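PDB 4UX5: transcription factor MBP1 from Magnaporthe oryzae, which binds DNA through a winged helix-turn-helix domain, the part of the protein present here, and probably activates transcription by RNA polymerase II. Local coordinates for residues A20-I25 with G84-T89; V27-Y30 with E36-M39; M39-D44 with Q75-Q80. One frame throughout, in Å; residues are numbered along the deposited sequence.

Contact 1. Residues A20-I25 with G84-T89; sequences ATYSGI and GKYQGT. With nucleotides of chain C; nucleotides of chain D.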
loop_
_atom_site.group_PDB
_atom_site.type_symbol
_atom_site.label_atom_id
_atom_site.label_comp_id
_atom_site.label_asym_id
_atom_site.label_seq_id
_atom_site.Cartn_x
_atom_site.Cartn_y
_atom_site.Cartn_z
ATOM N N ALA A 20 -16.189 12.641 10.289
ATOM C CA ALA A 20 -14.784 12.981 10.484
ATOM C C ALA A 20 -14.080 13.295 9.170
ATOM O O ALA A 20 -14.638 13.106 8.090
ATOM C CB ALA A 20 -14.066 11.850 11.198
ATOM N N THR A 21 -12.845 13.770 9.272
ATOM C CA THR A 21 -12.036 14.060 8.095
ATOM C C THR A 21 -10.610 13.557 8.285
ATOM O O THR A 21 -9.905 13.992 9.193
ATOM C CB THR A 21 -12.009 15.568 7.784
ATOM O OG1 THR A 21 -13.324 16.004 7.416
ATOM C CG2 THR A 21 -11.046 15.861 6.641
ATOM N N TYR A 22 -10.192 12.632 7.428
ATOM C CA TYR A 22 -8.847 12.080 7.508
ATOM C C TYR A 22 -8.099 12.297 6.200
ATOM O O TYR A 22 -8.549 11.857 5.141
ATOM C CB TYR A 22 -8.894 10.591 7.852
ATOM C CG TYR A 22 -9.723 10.280 9.076
ATOM C CD1 TYR A 22 -9.246 10.557 10.349
ATOM C CD2 TYR A 22 -10.985 9.706 8.959
ATOM C CE1 TYR A 22 -10.000 10.275 11.471
ATOM C CE2 TYR A 22 -11.746 9.419 10.075
ATOM C CZ TYR A 22 -11.249 9.706 11.329
ATOM O OH TYR A 22 -12.004 9.423 12.443
ATOM N N SER A 23 -6.958 12.975 6.290
ATOM C CA SER A 23 -6.150 13.326 5.124
ATOM C C SER A 23 -6.959 14.105 4.090
ATOM O O SER A 23 -6.778 13.932 2.886
ATOM C CB SER A 23 -5.548 12.072 4.484
ATOM O OG SER A 23 -4.646 11.429 5.367
ATOM N N GLY A 24 -7.852 14.965 4.571
ATOM C CA GLY A 24 -8.671 15.781 3.697
ATOM C C GLY A 24 -9.786 14.997 3.037
ATOM O O GLY A 24 -10.368 15.442 2.048
ATOM N N ILE A 25 -10.084 13.823 3.586
ATOM C CA ILE A 25 -11.151 12.983 3.059
ATOM C C ILE A 25 -12.293 12.852 4.061
ATOM O O ILE A 25 -12.173 12.151 5.067
ATOM C CB ILE A 25 -10.639 11.581 2.689
ATOM C CG1 ILE A 25 -9.534 11.683 1.635
ATOM C CG2 ILE A 25 -11.782 10.709 2.187
ATOM C CD1 ILE A 25 -9.026 10.342 1.156
ATOM N N GLY A 84 -3.967 5.936 10.655
ATOM C CA GLY A 84 -4.098 4.498 10.820
ATOM C C GLY A 84 -5.490 3.910 10.688
ATOM O O GLY A 84 -5.679 2.900 10.012
ATOM N N LYS A 85 -6.465 4.538 11.333
ATOM C CA LYS A 85 -7.819 3.999 11.379
ATOM C C LYS A 85 -8.539 4.095 10.035
ATOM O O LYS A 85 -9.524 3.396 9.803
ATOM C CB LYS A 85 -8.622 4.712 12.468
ATOM C CG LYS A 85 -8.157 4.369 13.874
ATOM C CD LYS A 85 -8.489 5.467 14.868
ATOM C CE LYS A 85 -7.972 5.113 16.254
ATOM N NZ LYS A 85 -6.525 4.752 16.228
ATOM N N TYR A 86 -8.043 4.953 9.151
ATOM C CA TYR A 86 -8.628 5.098 7.821
ATOM C C TYR A 86 -8.171 3.971 6.895
ATOM O O TYR A 86 -8.830 3.671 5.898
ATOM C CB TYR A 86 -8.266 6.460 7.218
ATOM C CG TYR A 86 -8.827 6.694 5.831
ATOM C CD1 TYR A 86 -10.112 7.185 5.655
ATOM C CD2 TYR A 86 -8.067 6.427 4.697
ATOM C CE1 TYR A 86 -10.630 7.400 4.389
ATOM C CE2 TYR A 86 -8.577 6.636 3.428
ATOM C CZ TYR A 86 -9.857 7.122 3.279
ATOM O OH TYR A 86 -10.365 7.334 2.016
ATOM N N GLN A 87 -7.046 3.348 7.233
ATOM C CA GLN A 87 -6.457 2.309 6.392
ATOM C C GLN A 87 -7.379 1.113 6.193
ATOM O O GLN A 87 -8.255 0.842 7.012
ATOM C CB GLN A 87 -5.139 1.819 6.988
ATOM C CG GLN A 87 -4.080 2.881 7.176
ATOM C CD GLN A 87 -2.797 2.295 7.726
ATOM O OE1 GLN A 87 -1.859 2.018 6.978
ATOM N NE2 GLN A 87 -2.754 2.085 9.035
ATOM N N GLY A 88 -7.159 0.391 5.102
ATOM C CA GLY A 88 -7.918 -0.809 4.818
ATOM C C GLY A 88 -8.249 -0.940 3.347
ATOM O O GLY A 88 -7.747 -0.181 2.518
ATOM N N THR A 89 -9.097 -1.909 3.024
ATOM C CA THR A 89 -9.525 -2.129 1.650
ATOM C C THR A 89 -10.910 -1.536 1.431
ATOM O O THR A 89 -11.878 -1.945 2.071
ATOM C CB THR A 89 -9.547 -3.624 1.301
ATOM O OG1 THR A 89 -8.289 -4.212 1.653
ATOM C CG2 THR A 89 -9.800 -3.820 -0.185
ATOM P P DG C 8 -4.987 1.554 15.677
ATOM O OP1 DG C 8 -6.362 2.102 15.651
ATOM O OP2 DG C 8 -4.508 0.804 16.859
ATOM O "O5'" DG C 8 -4.777 0.631 14.391
ATOM C "C5'" DG C 8 -5.146 1.121 13.113
ATOM C "C4'" DG C 8 -4.498 0.311 12.007
ATOM O "O4'" DG C 8 -3.102 0.699 11.855
ATOM C "C3'" DG C 8 -4.484 -1.209 12.225
ATOM O "O3'" DG C 8 -4.708 -1.847 10.994
ATOM C "C2'" DG C 8 -3.051 -1.451 12.680
ATOM C "C1'" DG C 8 -2.346 -0.480 11.757
ATOM N N9 DG C 8 -0.957 -0.210 12.102
ATOM C C8 DG C 8 -0.330 -0.468 13.294
ATOM N N7 DG C 8 0.932 -0.130 13.300
ATOM C C5 DG C 8 1.153 0.378 12.027
ATOM C C6 DG C 8 2.331 0.901 11.445
ATOM O O6 DG C 8 3.452 1.021 11.959
ATOM N N1 DG C 8 2.120 1.309 10.129
ATOM C C2 DG C 8 0.919 1.221 9.463
ATOM N N2 DG C 8 0.904 1.663 8.197
ATOM N N3 DG C 8 -0.191 0.733 9.998
ATOM C C4 DG C 8 0.001 0.332 11.277
ATOM P P DC C 9 -5.974 -2.806 10.781
ATOM O OP1 DC C 9 -7.182 -2.057 11.198
ATOM O OP2 DC C 9 -5.649 -4.101 11.417
ATOM O "O5'" DC C 9 -6.008 -3.009 9.195
ATOM C "C5'" DC C 9 -6.262 -1.892 8.345
ATOM C "C4'" DC C 9 -5.172 -1.736 7.297
ATOM O "O4'" DC C 9 -3.955 -1.295 7.923
ATOM C "C3'" DC C 9 -4.783 -3.009 6.572
ATOM O "O3'" DC C 9 -5.642 -3.204 5.458
ATOM C "C2'" DC C 9 -3.340 -2.728 6.126
ATOM C "C1'" DC C 9 -2.865 -1.631 7.091
ATOM N N1 DC C 9 -1.714 -2.035 7.960
ATOM C C2 DC C 9 -0.405 -1.693 7.592
ATOM O O2 DC C 9 -0.216 -1.070 6.540
ATOM N N3 DC C 9 0.621 -2.060 8.397
ATOM C C4 DC C 9 0.380 -2.731 9.521
ATOM N N4 DC C 9 1.425 -3.070 10.281
ATOM C C5 DC C 9 -0.942 -3.088 9.916
ATOM C C6 DC C 9 -1.949 -2.721 9.115
ATOM P P DC D 10 -4.134 13.781 8.907
ATOM O OP1 DC D 10 -4.592 12.421 8.544
ATOM O OP2 DC D 10 -4.994 14.930 8.561
ATOM O "O5'" DC D 10 -3.876 13.878 10.481
ATOM C "C5'" DC D 10 -4.507 12.969 11.356
ATOM C "C4'" DC D 10 -3.769 12.909 12.679
ATOM O "O4'" DC D 10 -2.434 12.401 12.470
ATOM C "C3'" DC D 10 -3.604 14.256 13.387
ATOM O "O3'" DC D 10 -4.341 14.246 14.597
ATOM C "C2'" DC D 10 -2.089 14.381 13.641
ATOM C "C1'" DC D 10 -1.593 12.957 13.442
ATOM N N1 DC D 10 -0.180 12.869 12.959
ATOM C C2 DC D 10 0.714 12.000 13.595
ATOM O O2 DC D 10 0.316 11.320 14.548
ATOM N N3 DC D 10 1.991 11.926 13.148
ATOM C C4 DC D 10 2.383 12.675 12.118
ATOM N N4 DC D 10 3.653 12.569 11.713
ATOM C C5 DC D 10 1.488 13.569 11.455
ATOM C C6 DC D 10 0.229 13.633 11.905
#
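Gln87 OE1 takes hydrogen bonds from two donors, N2 of DG8 of chain C at 3.0 Å and the backbone N of Gly81. The other end of the same amide is also used twice. Gln87 NE2 donates to N3 of DG8 of chain C at 3.1 Å, nearly straight at 170°. It also donates to Gly84 O, which lies in the amide plane and receives the bond on a lone pair. Gly84 O also accepts from Gln87 N. This holds the amide in a fixed rotation, with its oxygen and nitrogen matched to the donor and acceptor on the minor-groove edge of the guanine. The Gln87 side chain is extended beyond CG (chi2 -178°), and its CB rests against the sugar of DC9 of chain C. Lys85 bends at its end, and its NZ reaches OP1 of DG8 of chain C at 2.7 Å.

The contact between the two segments themselves is small and lies around the Tyr86 ring. The CB atoms of Tyr22 and Tyr86 are 4.2 Å apart. Ile25 crosses Tyr86 at about a right angle, and Ile25 CD1 comes within 3.4 Å of Tyr86 OH. That hydroxyl has its polar partner in Arg41 NH1, while Tyr22 OH is hydrogen-bonded to Glu29. A type I' turn from Tyr22 to Ile25 closes the hairpin. At its tip, Ser23 N makes a weak bond, 3.3 Å long, to OP1 of DC10 of chain D. Segment 84-89 runs into the start of strand 88-91, consistent with the wing of a winged helix-turn-helix domain, here reading a base from the minor groove.

Contact 2. Residues V27-Y30 with E36-M39; sequences VYEY and EHVM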
loop_
_atom_site.group_PDB
_atom_site.type_symbol
_atom_site.label_atom_id
_atom_site.label_comp_id
_atom_site.label_asym_id
_atom_site.label_seq_id
_atom_site.Cartn_x
_atom_site.Cartn_y
_atom_site.Cartn_z
ATOM N N VAL A 27 -15.525 11.562 5.794
ATOM C CA VAL A 27 -16.179 10.263 5.904
ATOM C C VAL A 27 -17.332 10.297 6.896
ATOM O O VAL A 27 -17.417 11.191 7.738
ATOM C CB VAL A 27 -15.197 9.154 6.351
ATOM C CG1 VAL A 27 -14.084 8.963 5.327
ATOM C CG2 VAL A 27 -14.625 9.471 7.726
ATOM N N TYR A 28 -18.225 9.320 6.778
ATOM C CA TYR A 28 -19.184 9.032 7.832
ATOM C C TYR A 28 -18.612 7.892 8.657
ATOM O O TYR A 28 -18.099 6.919 8.104
ATOM C CB TYR A 28 -20.553 8.658 7.264
ATOM C CG TYR A 28 -21.164 9.713 6.371
ATOM C CD1 TYR A 28 -21.488 10.968 6.869
ATOM C CD2 TYR A 28 -21.429 9.449 5.033
ATOM C CE1 TYR A 28 -22.048 11.936 6.056
ATOM C CE2 TYR A 28 -21.992 10.410 4.212
ATOM C CZ TYR A 28 -22.300 11.650 4.729
ATOM O OH TYR A 28 -22.859 12.608 3.916
ATOM N N GLU A 29 -18.680 8.014 9.978
ATOM C CA GLU A 29 -18.125 6.985 10.846
ATOM C C GLU A 29 -19.145 6.487 11.862
ATOM O O GLU A 29 -19.639 7.252 12.689
ATOM C CB GLU A 29 -16.881 7.507 11.567
ATOM C CG GLU A 29 -16.204 6.475 12.457
ATOM C CD GLU A 29 -14.873 6.958 13.002
ATOM O OE1 GLU A 29 -14.374 8.000 12.527
ATOM O OE2 GLU A 29 -14.325 6.295 13.909
ATOM N N TYR A 30 -19.458 5.199 11.785
ATOM C CA TYR A 30 -20.344 4.559 12.747
ATOM C C TYR A 30 -19.529 3.964 13.883
ATOM O O TYR A 30 -18.715 3.069 13.665
ATOM C CB TYR A 30 -21.186 3.472 12.073
ATOM C CG TYR A 30 -22.071 2.694 13.024
ATOM C CD1 TYR A 30 -22.986 3.345 13.842
ATOM C CD2 TYR A 30 -22.000 1.308 13.096
ATOM C CE1 TYR A 30 -23.800 2.639 14.709
ATOM C CE2 TYR A 30 -22.814 0.594 13.961
ATOM C CZ TYR A 30 -23.709 1.265 14.762
ATOM O OH TYR A 30 -24.518 0.561 15.624
ATOM N N GLU A 36 -14.902 0.139 18.375
ATOM C CA GLU A 36 -15.032 -0.344 17.003
ATOM C C GLU A 36 -15.632 0.739 16.117
ATOM O O GLU A 36 -16.321 1.641 16.598
ATOM C CB GLU A 36 -15.894 -1.607 16.938
ATOM C CG GLU A 36 -15.513 -2.691 17.929
ATOM C CD GLU A 36 -16.441 -3.888 17.856
ATOM O OE1 GLU A 36 -16.445 -4.580 16.815
ATOM O OE2 GLU A 36 -17.171 -4.135 18.838
ATOM N N HIS A 37 -15.372 0.643 14.817
ATOM C CA HIS A 37 -15.866 1.637 13.874
ATOM C C HIS A 37 -15.911 1.104 12.447
ATOM O O HIS A 37 -15.172 0.186 12.086
ATOM C CB HIS A 37 -15.001 2.901 13.931
ATOM C CG HIS A 37 -13.530 2.629 13.877
ATOM N ND1 HIS A 37 -12.796 2.286 14.992
ATOM C CD2 HIS A 37 -12.656 2.647 12.843
ATOM C CE1 HIS A 37 -11.534 2.104 14.647
ATOM N NE2 HIS A 37 -11.423 2.318 13.348
ATOM N N VAL A 38 -16.798 1.680 11.645
ATOM C CA VAL A 38 -16.846 1.409 10.215
ATOM C C VAL A 38 -16.984 2.736 9.480
ATOM O O VAL A 38 -17.892 3.515 9.764
ATOM C CB VAL A 38 -18.016 0.478 9.832
ATOM C CG1 VAL A 38 -18.090 0.312 8.322
ATOM C CG2 VAL A 38 -17.871 -0.879 10.512
ATOM N N MET A 39 -16.081 2.997 8.542
ATOM C CA MET A 39 -16.070 4.277 7.843
ATOM C C MET A 39 -16.701 4.186 6.461
ATOM O O MET A 39 -16.468 3.231 5.720
ATOM C CB MET A 39 -14.640 4.807 7.716
ATOM C CG MET A 39 -13.950 5.070 9.039
ATOM S SD MET A 39 -12.361 5.891 8.825
ATOM C CE MET A 39 -11.732 5.846 10.503
#
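Tyr30 and Val38 form an antiparallel hydrogen-bonded pair, joined by two backbone bonds. Tyr30 N donates to Val38 O at 3.1 Å, and Val38 N returns the bond to Tyr30 O at the same length. C-H...O contacts flank the two bonds. Met39 CA makes one with Tyr28 O at 3.3 Å, and His37 CA makes another with Tyr30 O. Glu29 and Met39 form the next pair, which is non-hydrogen-bonded. Strands 25-32 and 36-41 thus make a beta hairpin, with strand 25-32 in the middle of a three-stranded antiparallel sheet.

Glu29 and Met39 stand on one face, side by side and pointing the same way. Glu29 is fully extended, with CG anti to its N (chi1 -178°). This places its carboxylate beside Met39 CE, 4.0 Å from Glu29 OE1, and near His37. Glu29 OE2 lies 3.5 Å from His37 CB, with the carboxylate and imidazole planes 56° apart. Tyr22 and Gln31 hydrogen-bond the carboxylate, while His37 ND1 is hydrogen-bonded to Lys35 O. Val27 CG2 approaches Met39 SD at 4.4 Å. Tyr30 and Val38 point to the other face, where the Tyr30 side chain packs on Pro111 and Ile112 of helix 110-114.

Contact 3. Residues M39-D44 with Q75-Q80; sequences MRRRVD and QHEKVQ. With nucleotides of chain C.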
loop_
_atom_site.group_PDB
_atom_site.type_symbol
_atom_site.label_atom_id
_atom_site.label_comp_id
_atom_site.label_asym_id
_atom_site.label_seq_id
_atom_site.Cartn_x
_atom_site.Cartn_y
_atom_site.Cartn_z
ATOM N N MET A 39 -16.081 2.997 8.542
ATOM C CA MET A 39 -16.070 4.277 7.843
ATOM C C MET A 39 -16.701 4.186 6.461
ATOM O O MET A 39 -16.468 3.231 5.720
ATOM C CB MET A 39 -14.640 4.807 7.716
ATOM C CG MET A 39 -13.950 5.070 9.039
ATOM S SD MET A 39 -12.361 5.891 8.825
ATOM C CE MET A 39 -11.732 5.846 10.503
ATOM N N ARG A 40 -17.505 5.192 6.128
ATOM C CA ARG A 40 -18.064 5.331 4.790
ATOM C C ARG A 40 -17.638 6.677 4.216
ATOM O O ARG A 40 -17.832 7.713 4.850
ATOM C CB ARG A 40 -19.592 5.216 4.818
ATOM C CG ARG A 40 -20.217 5.052 3.442
ATOM C CD ARG A 40 -21.447 5.931 3.259
ATOM N NE ARG A 40 -22.624 5.415 3.951
ATOM C CZ ARG A 40 -23.858 5.877 3.769
ATOM N NH1 ARG A 40 -24.078 6.864 2.911
ATOM N NH2 ARG A 40 -24.874 5.350 4.439
ATOM N N ARG A 41 -17.045 6.665 3.025
ATOM C CA ARG A 41 -16.597 7.904 2.394
ATOM C C ARG A 41 -17.773 8.770 1.958
ATOM O O ARG A 41 -18.800 8.260 1.520
ATOM C CB ARG A 41 -15.701 7.606 1.196
ATOM C CG ARG A 41 -14.222 7.596 1.518
ATOM C CD ARG A 41 -13.414 7.986 0.297
ATOM N NE ARG A 41 -13.603 7.046 -0.802
ATOM C CZ ARG A 41 -12.779 6.039 -1.067
ATOM N NH1 ARG A 41 -11.706 5.845 -0.312
ATOM N NH2 ARG A 41 -13.024 5.230 -2.089
ATOM N N ARG A 42 -17.619 10.083 2.078
ATOM C CA ARG A 42 -18.701 10.999 1.738
ATOM C C ARG A 42 -18.780 11.265 0.238
ATOM O O ARG A 42 -19.856 11.530 -0.296
ATOM C CB ARG A 42 -18.539 12.320 2.492
ATOM C CG ARG A 42 -19.732 13.256 2.361
ATOM C CD ARG A 42 -19.710 14.325 3.438
ATOM N NE ARG A 42 -18.907 13.908 4.585
ATOM C CZ ARG A 42 -19.040 14.396 5.813
ATOM N NH1 ARG A 42 -19.960 15.316 6.070
ATOM N NH2 ARG A 42 -18.257 13.957 6.789
ATOM N N VAL A 43 -17.642 11.178 -0.444
ATOM C CA VAL A 43 -17.564 11.593 -1.843
ATOM C C VAL A 43 -18.077 10.529 -2.820
ATOM O O VAL A 43 -18.541 10.862 -3.911
ATOM C CB VAL A 43 -16.114 11.984 -2.226
ATOM C CG1 VAL A 43 -15.228 10.750 -2.350
ATOM C CG2 VAL A 43 -16.098 12.791 -3.516
ATOM N N ASP A 44 -18.015 9.258 -2.433
ATOM C CA ASP A 44 -18.445 8.189 -3.330
ATOM C C ASP A 44 -19.156 7.051 -2.604
ATOM O O ASP A 44 -19.485 6.031 -3.213
ATOM C CB ASP A 44 -17.249 7.632 -4.108
ATOM C CG ASP A 44 -16.107 7.208 -3.202
ATOM O OD1 ASP A 44 -16.285 7.214 -1.965
ATOM O OD2 ASP A 44 -15.028 6.860 -3.731
ATOM N N GLN A 75 -14.136 -4.444 -7.865
ATOM C CA GLN A 75 -13.761 -3.037 -7.782
ATOM C C GLN A 75 -13.315 -2.690 -6.363
ATOM O O GLN A 75 -14.088 -2.836 -5.417
ATOM C CB GLN A 75 -14.942 -2.162 -8.205
ATOM C CG GLN A 75 -14.576 -0.830 -8.828
ATOM C CD GLN A 75 -15.804 -0.071 -9.298
ATOM O OE1 GLN A 75 -16.936 -0.504 -9.076
ATOM N NE2 GLN A 75 -15.587 1.065 -9.948
ATOM N N HIS A 76 -12.073 -2.236 -6.212
ATOM C CA HIS A 76 -11.535 -1.972 -4.880
ATOM C C HIS A 76 -10.352 -1.007 -4.876
ATOM O O HIS A 76 -9.702 -0.791 -5.899
ATOM C CB HIS A 76 -11.115 -3.286 -4.217
ATOM C CG HIS A 76 -9.836 -3.847 -4.751
ATOM N ND1 HIS A 76 -9.738 -4.425 -5.998
ATOM C CD2 HIS A 76 -8.597 -3.917 -4.207
ATOM C CE1 HIS A 76 -8.497 -4.827 -6.199
ATOM N NE2 HIS A 76 -7.784 -4.532 -5.127
ATOM N N GLU A 77 -10.084 -0.435 -3.706
ATOM C CA GLU A 77 -8.943 0.450 -3.501
ATOM C C GLU A 77 -8.288 0.153 -2.157
ATOM O O GLU A 77 -8.950 0.178 -1.117
ATOM C CB GLU A 77 -9.374 1.918 -3.565
ATOM C CG GLU A 77 -8.285 2.906 -3.163
ATOM C CD GLU A 77 -8.825 4.299 -2.894
ATOM O OE1 GLU A 77 -10.055 4.492 -2.999
ATOM O OE2 GLU A 77 -8.020 5.203 -2.573
ATOM N N LYS A 78 -6.991 -0.132 -2.177
ATOM C CA LYS A 78 -6.260 -0.437 -0.952
ATOM C C LYS A 78 -5.528 0.791 -0.422
ATOM O O LYS A 78 -4.848 1.492 -1.172
ATOM C CB LYS A 78 -5.274 -1.581 -1.190
ATOM C CG LYS A 78 -5.943 -2.926 -1.396
ATOM C CD LYS A 78 -4.946 -3.988 -1.823
ATOM C CE LYS A 78 -4.452 -3.742 -3.237
ATOM N NZ LYS A 78 -3.567 -4.842 -3.711
ATOM N N VAL A 79 -5.674 1.048 0.873
ATOM C CA VAL A 79 -5.040 2.204 1.498
ATOM C C VAL A 79 -4.134 1.799 2.657
ATOM O O VAL A 79 -4.596 1.258 3.664
ATOM C CB VAL A 79 -6.090 3.214 2.012
ATOM C CG1 VAL A 79 -5.426 4.304 2.841
ATOM C CG2 VAL A 79 -6.862 3.821 0.849
ATOM N N GLN A 80 -2.839 2.054 2.499
ATOM C CA GLN A 80 -1.868 1.851 3.568
ATOM C C GLN A 80 -1.106 3.148 3.795
ATOM O O GLN A 80 -0.845 3.896 2.854
ATOM C CB GLN A 80 -0.900 0.717 3.230
ATOM C CG GLN A 80 -1.566 -0.621 2.968
ATOM C CD GLN A 80 -0.563 -1.714 2.653
ATOM O OE1 GLN A 80 -0.553 -2.262 1.552
ATOM N NE2 GLN A 80 0.284 -2.040 3.624
ATOM P P DG C 10 -6.016 -4.688 4.972
ATOM O OP1 DG C 10 -7.304 -4.605 4.243
ATOM O OP2 DG C 10 -5.874 -5.590 6.137
ATOM O "O5'" DG C 10 -4.888 -5.037 3.896
ATOM C "C5'" DG C 10 -4.735 -4.216 2.744
ATOM C "C4'" DG C 10 -3.312 -4.275 2.213
ATOM O "O4'" DG C 10 -2.371 -4.064 3.301
ATOM C "C3'" DG C 10 -2.915 -5.600 1.566
ATOM O "O3'" DG C 10 -2.085 -5.350 0.450
ATOM C "C2'" DG C 10 -2.147 -6.302 2.680
ATOM C "C1'" DG C 10 -1.443 -5.125 3.331
ATOM N N9 DG C 10 -1.064 -5.371 4.715
ATOM C C8 DG C 10 -1.873 -5.836 5.723
ATOM N N7 DG C 10 -1.257 -5.964 6.865
ATOM C C5 DG C 10 0.043 -5.558 6.598
ATOM C C6 DG C 10 1.166 -5.479 7.454
ATOM O O6 DG C 10 1.234 -5.765 8.658
ATOM N N1 DG C 10 2.297 -5.017 6.781
ATOM C C2 DG C 10 2.333 -4.673 5.451
ATOM N N2 DG C 10 3.514 -4.247 4.979
ATOM N N3 DG C 10 1.286 -4.740 4.638
ATOM C C4 DG C 10 0.179 -5.190 5.278
ATOM P P DT C 11 -1.955 -6.438 -0.724
ATOM O OP1 DT C 11 -2.089 -5.715 -2.007
ATOM O OP2 DT C 11 -2.864 -7.562 -0.407
ATOM O "O5'" DT C 11 -0.453 -6.964 -0.591
ATOM C "C5'" DT C 11 -0.190 -8.214 0.023
ATOM C "C4'" DT C 11 1.213 -8.240 0.602
ATOM O "O4'" DT C 11 1.162 -7.810 1.972
ATOM C "C3'" DT C 11 1.866 -9.617 0.625
ATOM O "O3'" DT C 11 2.842 -9.704 -0.397
ATOM C "C2'" DT C 11 2.504 -9.734 2.019
ATOM C "C1'" DT C 11 2.230 -8.381 2.671
ATOM N N1 DT C 11 1.831 -8.499 4.091
ATOM C C2 DT C 11 2.770 -8.297 5.078
ATOM O O2 DT C 11 3.931 -8.015 4.847
ATOM N N3 DT C 11 2.296 -8.436 6.359
ATOM C C4 DT C 11 1.007 -8.750 6.740
ATOM O O4 DT C 11 0.674 -8.851 7.914
ATOM C C5 DT C 11 0.086 -8.948 5.654
ATOM C C6 DT C 11 0.524 -8.818 4.397
ATOM P P DC C 9 -5.974 -2.806 10.781
ATOM O OP1 DC C 9 -7.182 -2.057 11.198
ATOM O OP2 DC C 9 -5.649 -4.101 11.417
ATOM O "O5'" DC C 9 -6.008 -3.009 9.195
ATOM C "C5'" DC C 9 -6.262 -1.892 8.345
ATOM C "C4'" DC C 9 -5.172 -1.736 7.297
ATOM O "O4'" DC C 9 -3.955 -1.295 7.923
ATOM C "C3'" DC C 9 -4.783 -3.009 6.572
ATOM O "O3'" DC C 9 -5.642 -3.204 5.458
ATOM C "C2'" DC C 9 -3.340 -2.728 6.126
ATOM C "C1'" DC C 9 -2.865 -1.631 7.091
ATOM N N1 DC C 9 -1.714 -2.035 7.960
ATOM C C2 DC C 9 -0.405 -1.693 7.592
ATOM O O2 DC C 9 -0.216 -1.070 6.540
ATOM N N3 DC C 9 0.621 -2.060 8.397
ATOM C C4 DC C 9 0.380 -2.731 9.521
ATOM N N4 DC C 9 1.425 -3.070 10.281
ATOM C C5 DC C 9 -0.942 -3.088 9.916
ATOM C C6 DC C 9 -1.949 -2.721 9.115
#
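Arg41 and Glu77 meet through their charged ends alone, and this is the loose part of the contact. Arg41 NH2 donates to Glu77 OE1 at 3.2 Å, a salt bridge whose hydrogen bond is weak and bent to 130°. Only 75 Å² is buried between the segments. The two side chains cross at about a right angle, and the guanidinium and carboxylate planes are 38° apart. Glu77 is extended, with CG opposite its backbone N, and reaches toward Arg41, whose longer side chain covers the rest of the distance.

The tight part lies within the segment 39-44. Arg41 bends at chi3 (-62°), and its guanidinium takes the Asp44 carboxylate side-on. NE bonds OD1 of Asp44 at 2.9 Å, and NH2 bonds OD2 of Asp44 at 3.1 Å. Both oxygens are met on their syn sides. Asp44 OD1 also accepts from Trp46 N, which helps to position the carboxylate. The Arg41 side chain packs on Trp46 and Trp90, and Glu77 also touches Trp46.

Lys78 is the exposed side chain and runs out to the backbone phosphate of DT11 of chain C. The modelled separation of Lys78 NZ from OP1 of that nucleotide is too short to be taken literally. Gln80, by contrast, is buried and packs tightly in the minor groove. Its NE2 donates to O2 of DC9 of chain C at 3.1 Å. The amide also packs on a sugar, with Gln80 CD 3.0 Å from O4' of DG10 of chain C. Gln80 also packs on Gly82 of the second subunit.

Arg41, Asp44 and Glu77 thus form a salt-bridge network between the two sheets of the domain. Two carboxylates share one guanidinium, which would probably ease the repulsion between Asp44 OD2 and Glu77 OE1, 5.6 Å apart.

The three contacts lie close together, with centres 9 to 12 Å apart. Along the chain, contacts 2 and 3 both fall inside the loop closed by contact 1. Contact 2 lies within the sheet of strands 16-22, 25-32 and 36-41. Contacts 1 and 3 reach from that sheet to the second one, made of strands 47-48, 88-91 and 77-79. Met39 belongs to both contact 2 and contact 3, which share strand 36-41. Contacts 1 and 3 are joined by the backbone bond between Gly88 and Val79 and by Tyr86 OH with Arg41 NH1. Through the side chains of contacts 1 and 3, the part that carries the DNA-binding glutamines is tied to the first sheet at two places.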